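Local coordinates for probable threonyl-tRNA synthetase 1 (Aeropyrum pernix, PDB 3A32) that catalyses the attachment of threonine to tRNA(Thr), first activating the amino acid with ATP, and lacks a cis-editing domain, at the interface of chains A and B. Sequence-based numbering; all coordinates share one arbitrary frame. Chains: chain A/B, Probable threonyl-tRNA synthetase 1.

Contact 1: the interface of chains A and B. Residues chain A 96, 145-148, 158; chain B 100-101, 105.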
# COMPACT_ATOMS: atom_id res chain seq x y z
N TYR A 96 -17.02 15.51 5.15
CA TYR A 96 -18.12 14.56 5.13
C TYR A 96 -18.37 14.05 6.56
O TYR A 96 -17.50 13.41 7.18
CB TYR A 96 -17.82 13.41 4.15
CG TYR A 96 -17.61 13.87 2.72
CD1 TYR A 96 -18.59 14.65 2.06
CD2 TYR A 96 -16.47 13.49 2.01
CE1 TYR A 96 -18.41 15.04 0.72
CE2 TYR A 96 -16.29 13.86 0.70
CZ TYR A 96 -17.25 14.64 0.06
OH TYR A 96 -17.05 15.03 -1.26
N TYR A 145 -15.41 17.69 0.68
CA TYR A 145 -16.60 18.10 -0.10
C TYR A 145 -16.14 18.84 -1.33
O TYR A 145 -15.39 19.75 -1.21
CB TYR A 145 -17.55 19.01 0.70
CG TYR A 145 -18.65 19.60 -0.18
CD1 TYR A 145 -19.59 18.77 -0.78
CD2 TYR A 145 -18.69 20.97 -0.47
CE1 TYR A 145 -20.56 19.26 -1.62
CE2 TYR A 145 -19.69 21.49 -1.31
CZ TYR A 145 -20.62 20.61 -1.87
OH TYR A 145 -21.63 21.07 -2.73
N GLU A 146 -16.56 18.42 -2.52
CA GLU A 146 -16.56 19.32 -3.68
C GLU A 146 -17.93 19.35 -4.31
O GLU A 146 -18.53 18.28 -4.46
CB GLU A 146 -15.54 18.91 -4.75
CG GLU A 146 -14.11 18.81 -4.23
CD GLU A 146 -13.43 20.15 -4.10
OE1 GLU A 146 -13.99 21.16 -4.56
OE2 GLU A 146 -12.33 20.20 -3.54
N PRO A 147 -18.41 20.57 -4.70
CA PRO A 147 -19.65 20.70 -5.48
C PRO A 147 -19.46 20.04 -6.85
O PRO A 147 -18.31 19.99 -7.33
CB PRO A 147 -19.83 22.21 -5.64
CG PRO A 147 -18.48 22.80 -5.44
CD PRO A 147 -17.74 21.87 -4.50
N SER A 148 -20.54 19.53 -7.43
CA SER A 148 -20.54 18.88 -8.76
C SER A 148 -19.87 19.71 -9.86
O SER A 148 -19.20 19.16 -10.71
CB SER A 148 -21.97 18.58 -9.20
OG SER A 148 -22.61 17.79 -8.21
N ARG A 158 -13.39 14.20 -5.00
CA ARG A 158 -13.86 14.07 -3.64
C ARG A 158 -13.02 13.16 -2.73
O ARG A 158 -13.11 13.25 -1.52
CB ARG A 158 -15.30 13.55 -3.68
CG ARG A 158 -16.30 14.64 -4.11
CD ARG A 158 -17.70 14.12 -4.41
NE ARG A 158 -18.49 15.28 -4.81
CZ ARG A 158 -19.65 15.24 -5.44
NH1 ARG A 158 -20.24 14.08 -5.78
NH2 ARG A 158 -20.25 16.37 -5.67
N ILE B 100 -24.09 14.27 0.09
CA ILE B 100 -23.48 15.26 -0.83
C ILE B 100 -24.68 15.42 -1.81
O ILE B 100 -24.83 14.66 -2.75
CB ILE B 100 -22.25 14.66 -1.63
CG1 ILE B 100 -21.31 13.81 -0.74
CG2 ILE B 100 -21.52 15.76 -2.35
CD1 ILE B 100 -20.15 13.12 -1.49
N GLU B 101 -25.56 16.37 -1.68
CA GLU B 101 -25.54 17.75 -2.06
C GLU B 101 -26.99 17.34 -2.35
O GLU B 101 -27.41 17.31 -3.49
CB GLU B 101 -24.88 17.91 -3.44
CG GLU B 101 -24.15 19.22 -3.64
CD GLU B 101 -23.28 19.24 -4.90
OE1 GLU B 101 -23.75 18.92 -6.01
OE2 GLU B 101 -22.09 19.61 -4.76
N PHE B 105 -24.53 8.98 0.20
CA PHE B 105 -23.25 8.28 0.01
C PHE B 105 -23.00 7.47 1.24
O PHE B 105 -23.59 7.76 2.28
CB PHE B 105 -22.11 9.27 -0.15
CG PHE B 105 -21.89 9.74 -1.58
CD1 PHE B 105 -20.80 9.28 -2.30
CD2 PHE B 105 -22.82 10.60 -2.22
CE1 PHE B 105 -20.57 9.71 -3.65
CE2 PHE B 105 -22.63 11.02 -3.55
CZ PHE B 105 -21.49 10.60 -4.27

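Contact 2: the interface of chains A and B. Residues chain A 69-71, 118, 121-122, 125, 130, 134; chain B 17, 20, 44-46, 467, 469.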
# COMPACT_ATOMS: atom_id res chain seq x y z
N TYR A 69 9.55 8.19 9.34
CA TYR A 69 8.80 7.05 9.76
C TYR A 69 7.59 6.93 8.87
O TYR A 69 6.87 7.91 8.69
CB TYR A 69 8.34 7.29 11.15
CG TYR A 69 9.43 7.56 12.13
CD1 TYR A 69 10.40 6.59 12.42
CD2 TYR A 69 9.44 8.76 12.88
CE1 TYR A 69 11.40 6.84 13.36
CE2 TYR A 69 10.42 9.00 13.82
CZ TYR A 69 11.38 8.05 14.06
OH TYR A 69 12.33 8.28 15.00
N VAL A 70 7.36 5.75 8.32
CA VAL A 70 6.14 5.55 7.53
C VAL A 70 5.00 5.08 8.38
O VAL A 70 5.18 4.23 9.27
CB VAL A 70 6.35 4.70 6.26
CG1 VAL A 70 7.54 5.36 5.43
CG2 VAL A 70 6.59 3.26 6.58
N VAL A 71 3.83 5.66 8.13
CA VAL A 71 2.68 5.36 8.91
C VAL A 71 1.44 5.25 8.04
O VAL A 71 1.43 5.62 6.84
CB VAL A 71 2.46 6.38 10.09
CG1 VAL A 71 3.72 6.44 10.98
CG2 VAL A 71 2.05 7.75 9.58
N LEU A 118 0.39 10.72 16.86
CA LEU A 118 1.46 9.70 16.84
C LEU A 118 2.75 10.26 17.41
O LEU A 118 3.45 9.57 18.10
CB LEU A 118 1.74 9.18 15.40
CG LEU A 118 0.63 8.32 14.74
CD1 LEU A 118 1.02 7.76 13.37
CD2 LEU A 118 0.20 7.20 15.67
N ASN A 121 1.99 10.37 21.17
CA ASN A 121 2.08 9.05 21.82
C ASN A 121 3.55 8.63 22.09
O ASN A 121 3.83 8.08 23.13
CB ASN A 121 1.33 7.97 21.03
CG ASN A 121 1.49 6.59 21.64
OD1 ASN A 121 1.04 6.34 22.77
ND2 ASN A 121 2.13 5.69 20.90
N GLU A 122 4.45 8.91 21.14
CA GLU A 122 5.85 8.53 21.25
C GLU A 122 6.56 9.36 22.30
O GLU A 122 7.46 8.87 22.98
CB GLU A 122 6.59 8.62 19.89
CG GLU A 122 5.94 7.79 18.79
CD GLU A 122 6.10 6.25 18.93
OE1 GLU A 122 6.73 5.75 19.87
OE2 GLU A 122 5.54 5.51 18.10
N LYS A 125 5.54 7.83 25.75
CA LYS A 125 6.25 6.58 25.95
C LYS A 125 7.78 6.73 26.15
O LYS A 125 8.34 6.11 27.05
CB LYS A 125 5.94 5.67 24.76
CG LYS A 125 4.44 5.24 24.75
CD LYS A 125 4.10 4.37 23.56
CE LYS A 125 4.84 3.04 23.68
NZ LYS A 125 4.53 2.10 22.58
N LEU A 130 13.16 10.22 21.86
CA LEU A 130 12.65 10.43 20.49
C LEU A 130 13.52 11.50 19.85
O LEU A 130 13.61 12.61 20.39
CB LEU A 130 11.19 10.89 20.48
CG LEU A 130 10.44 10.88 19.13
CD1 LEU A 130 10.23 9.45 18.57
CD2 LEU A 130 9.12 11.59 19.26
N PHE A 134 11.60 15.18 13.98
CA PHE A 134 10.70 14.03 13.90
C PHE A 134 9.97 14.16 12.58
O PHE A 134 9.31 15.18 12.34
CB PHE A 134 9.75 14.06 15.08
CG PHE A 134 8.63 13.08 15.00
CD1 PHE A 134 8.76 11.82 15.55
CD2 PHE A 134 7.41 13.45 14.45
CE1 PHE A 134 7.70 10.90 15.49
CE2 PHE A 134 6.35 12.56 14.39
CZ PHE A 134 6.48 11.29 14.93
N ASP B 17 4.62 -1.21 19.87
CA ASP B 17 4.24 0.05 19.19
C ASP B 17 3.57 -0.22 17.81
O ASP B 17 3.71 0.55 16.87
CB ASP B 17 5.45 1.01 19.11
CG ASP B 17 5.05 2.47 18.70
OD1 ASP B 17 3.99 2.99 19.14
OD2 ASP B 17 5.82 3.11 17.95
N VAL B 20 -1.45 2.63 18.97
CA VAL B 20 -1.69 3.49 20.11
C VAL B 20 -2.81 2.90 20.98
O VAL B 20 -3.85 2.50 20.47
CB VAL B 20 -2.07 4.95 19.65
CG1 VAL B 20 -2.33 5.85 20.90
CG2 VAL B 20 -0.97 5.55 18.77
N PHE B 44 -2.80 2.85 14.13
CA PHE B 44 -1.50 2.24 13.97
C PHE B 44 -0.40 3.25 14.16
O PHE B 44 -0.48 4.39 13.69
CB PHE B 44 -1.40 1.47 12.64
CG PHE B 44 -2.12 0.18 12.69
CD1 PHE B 44 -1.47 -0.97 13.11
CD2 PHE B 44 -3.50 0.13 12.45
CE1 PHE B 44 -2.17 -2.17 13.19
CE2 PHE B 44 -4.19 -1.05 12.54
CZ PHE B 44 -3.53 -2.21 12.92
N SER B 45 0.63 2.83 14.89
CA SER B 45 1.66 3.76 15.32
C SER B 45 2.96 3.56 14.46
O SER B 45 2.91 3.06 13.32
CB SER B 45 1.85 3.59 16.83
OG SER B 45 2.92 4.39 17.28
N LEU B 46 4.12 3.94 15.00
CA LEU B 46 5.37 3.92 14.22
C LEU B 46 5.83 2.49 13.93
O LEU B 46 6.22 2.20 12.81
CB LEU B 46 6.48 4.72 14.95
CG LEU B 46 6.61 6.22 14.58
CD1 LEU B 46 5.27 6.95 14.54
CD2 LEU B 46 7.63 6.97 15.47
N PHE B 467 14.73 2.56 15.11
CA PHE B 467 13.85 2.55 16.28
C PHE B 467 14.61 2.51 17.63
O PHE B 467 14.04 2.08 18.66
CB PHE B 467 12.89 1.36 16.18
CG PHE B 467 11.78 1.54 15.18
CD1 PHE B 467 11.24 2.81 14.90
CD2 PHE B 467 11.21 0.41 14.57
CE1 PHE B 467 10.16 2.96 13.98
CE2 PHE B 467 10.12 0.53 13.68
CZ PHE B 467 9.60 1.83 13.38
N PHE B 469 15.09 4.67 19.77
CA PHE B 469 14.40 5.37 20.86
C PHE B 469 13.51 4.48 21.71
O PHE B 469 13.19 4.82 22.87
CB PHE B 469 13.58 6.58 20.33
CG PHE B 469 12.47 6.21 19.40
CD1 PHE B 469 11.18 5.88 19.88
CD2 PHE B 469 12.68 6.23 18.02
CE1 PHE B 469 10.13 5.58 19.00
CE2 PHE B 469 11.61 5.91 17.10
CZ PHE B 469 10.36 5.58 17.59
O HOH W 1 7.09 4.00 11.16
O HOH W 2 2.12 2.79 21.12
O HOH W 3 2.43 6.78 18.26

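Contact 1: the interface of chains A and B
The carboxylate oxygen OE2 of B:Glu101 is gripped by two hydrogen bonds from chain A, and its partner oxygen OE1 by another. A:Tyr145 donates its phenol OH to OE2 of B:Glu101 over 2.5 Å, and OE2 accepts on its anti lone pair, the one directed away from OE1; ring and carboxylate planes are 81° apart. The backbone N of A:Ser148 reaches the same OE2 at 3.1 Å, on the syn side, by a rather bent bond of 136° at the hydrogen. A:Ser148 OG, held beside its own backbone N, donates to the syn lone pair of OE1 at 2.7 Å. A:Ser148 thus clasps both oxygens and fixes the rotation of the carboxylate, which B:Glu101 delivers on a chain extended beyond CG. A:Arg158 adds a long salt bridge, NH2 to OE2 of B:Glu101 at 3.8 Å, with its guanidinium turned almost perpendicular to the carboxylate; its positive charge may favour the ionised acid. Second-shell support comes from the carbonyl O of A:Glu146, which takes both NE (3.0 Å) and NH2 (2.8 Å) of A:Arg158 side-on, in the guanidinium plane, and so fixes the rotation of that group. Against one face of the guanidinium stands CG2 of B:Ile100, 3.6 Å from A:Arg158 CZ and over the group's centre. CG2 also meets the ring edge of A:Tyr145, while CD1 of B:Ile100 packs 3.4 Å from A:Tyr96 CE1 and, within its own chain, covers a face of B:Phe105. B:Ile100 ends strand 96-100 and B:Glu101 opens the turn to strand 103-107; the tip of this hairpin packs against the partner's class II motif 2 loop, which joins strands 134-143 and 159-170.

Contact 2: the interface of chains A and B
A:Glu122 sends CG beside its backbone N and then bends at chi2 (-72°), while B:Asp17 holds CG anti to its N (chi1 -167°), so the two carboxylates meet tip to tip. The meeting lies on the dimer interface of the class II synthetase core, where helix 112-126 of chain A, which starts at the zinc ligand A:Cys112, faces N-terminal loops of chain B. A:Glu122 OE2 comes to 2.4 Å from B:Asp17 OD2, the carboxylate planes 88° apart. Two ionised acids would clash at this separation, so a shared proton is plausible, although protonation is not seen. B:Ser45 OG donates to B:Asp17 OD1 at 2.6 Å, arriving from above the carboxylate plane, and thereby positions that acid. A:Lys125 NZ forms a long salt bridge to the same OD1, which may ease the crowding of negative charge. Water 2 strengthens this link by joining A:Asn121 ND2 and A:Lys125 NZ to B:Asp17 OD1, the last at 2.7 Å. Water 3 connects the other side of the amide nitrogen and A:Leu118 O with B:Ser45 OG, and water 1 bridges the carbonyl oxygens of A:Val70 and B:Leu46.

Beside the acids, B:Leu46 drives its CD2 branch over one face of the A:Tyr69 ring, toward the rim, 3.6 Å from CD2 of that ring. Its CD1 lies alongside A:Val71 CG1. A:Tyr69 also reaches tip to tip toward B:Phe469, with the phenol OH 3.3 Å from CE2. The latter ring stands with CG in the crowded position between backbone N and carbonyl carbon, and A:Leu130 CD1 sits over the centre of its face. At the opposite end, A:Leu118 CD2 crosses obliquely to B:Val20 CG2 at 3.7 Å, and the amide of A:Asn121 meets this valine end to end.

The C-alpha centres of contact 1 and contact 2 lie about 33 Å apart, and the two share no residue. Strand 134-143 of chain A connects them: its first residue belongs to contact 2, and its far end runs toward the loop used in contact 1. In chain B they draw on separate regions, the strand 96-100 and 103-107 hairpin in contact 1 and the N-terminal loops with the C-terminal tail in contact 2. Two-fold symmetry repeats each with the chains exchanged, so the homodimer is clamped at well-separated points. Contact 1 lies at the motif 2 loop, which may couple dimerisation to the shape of the active site.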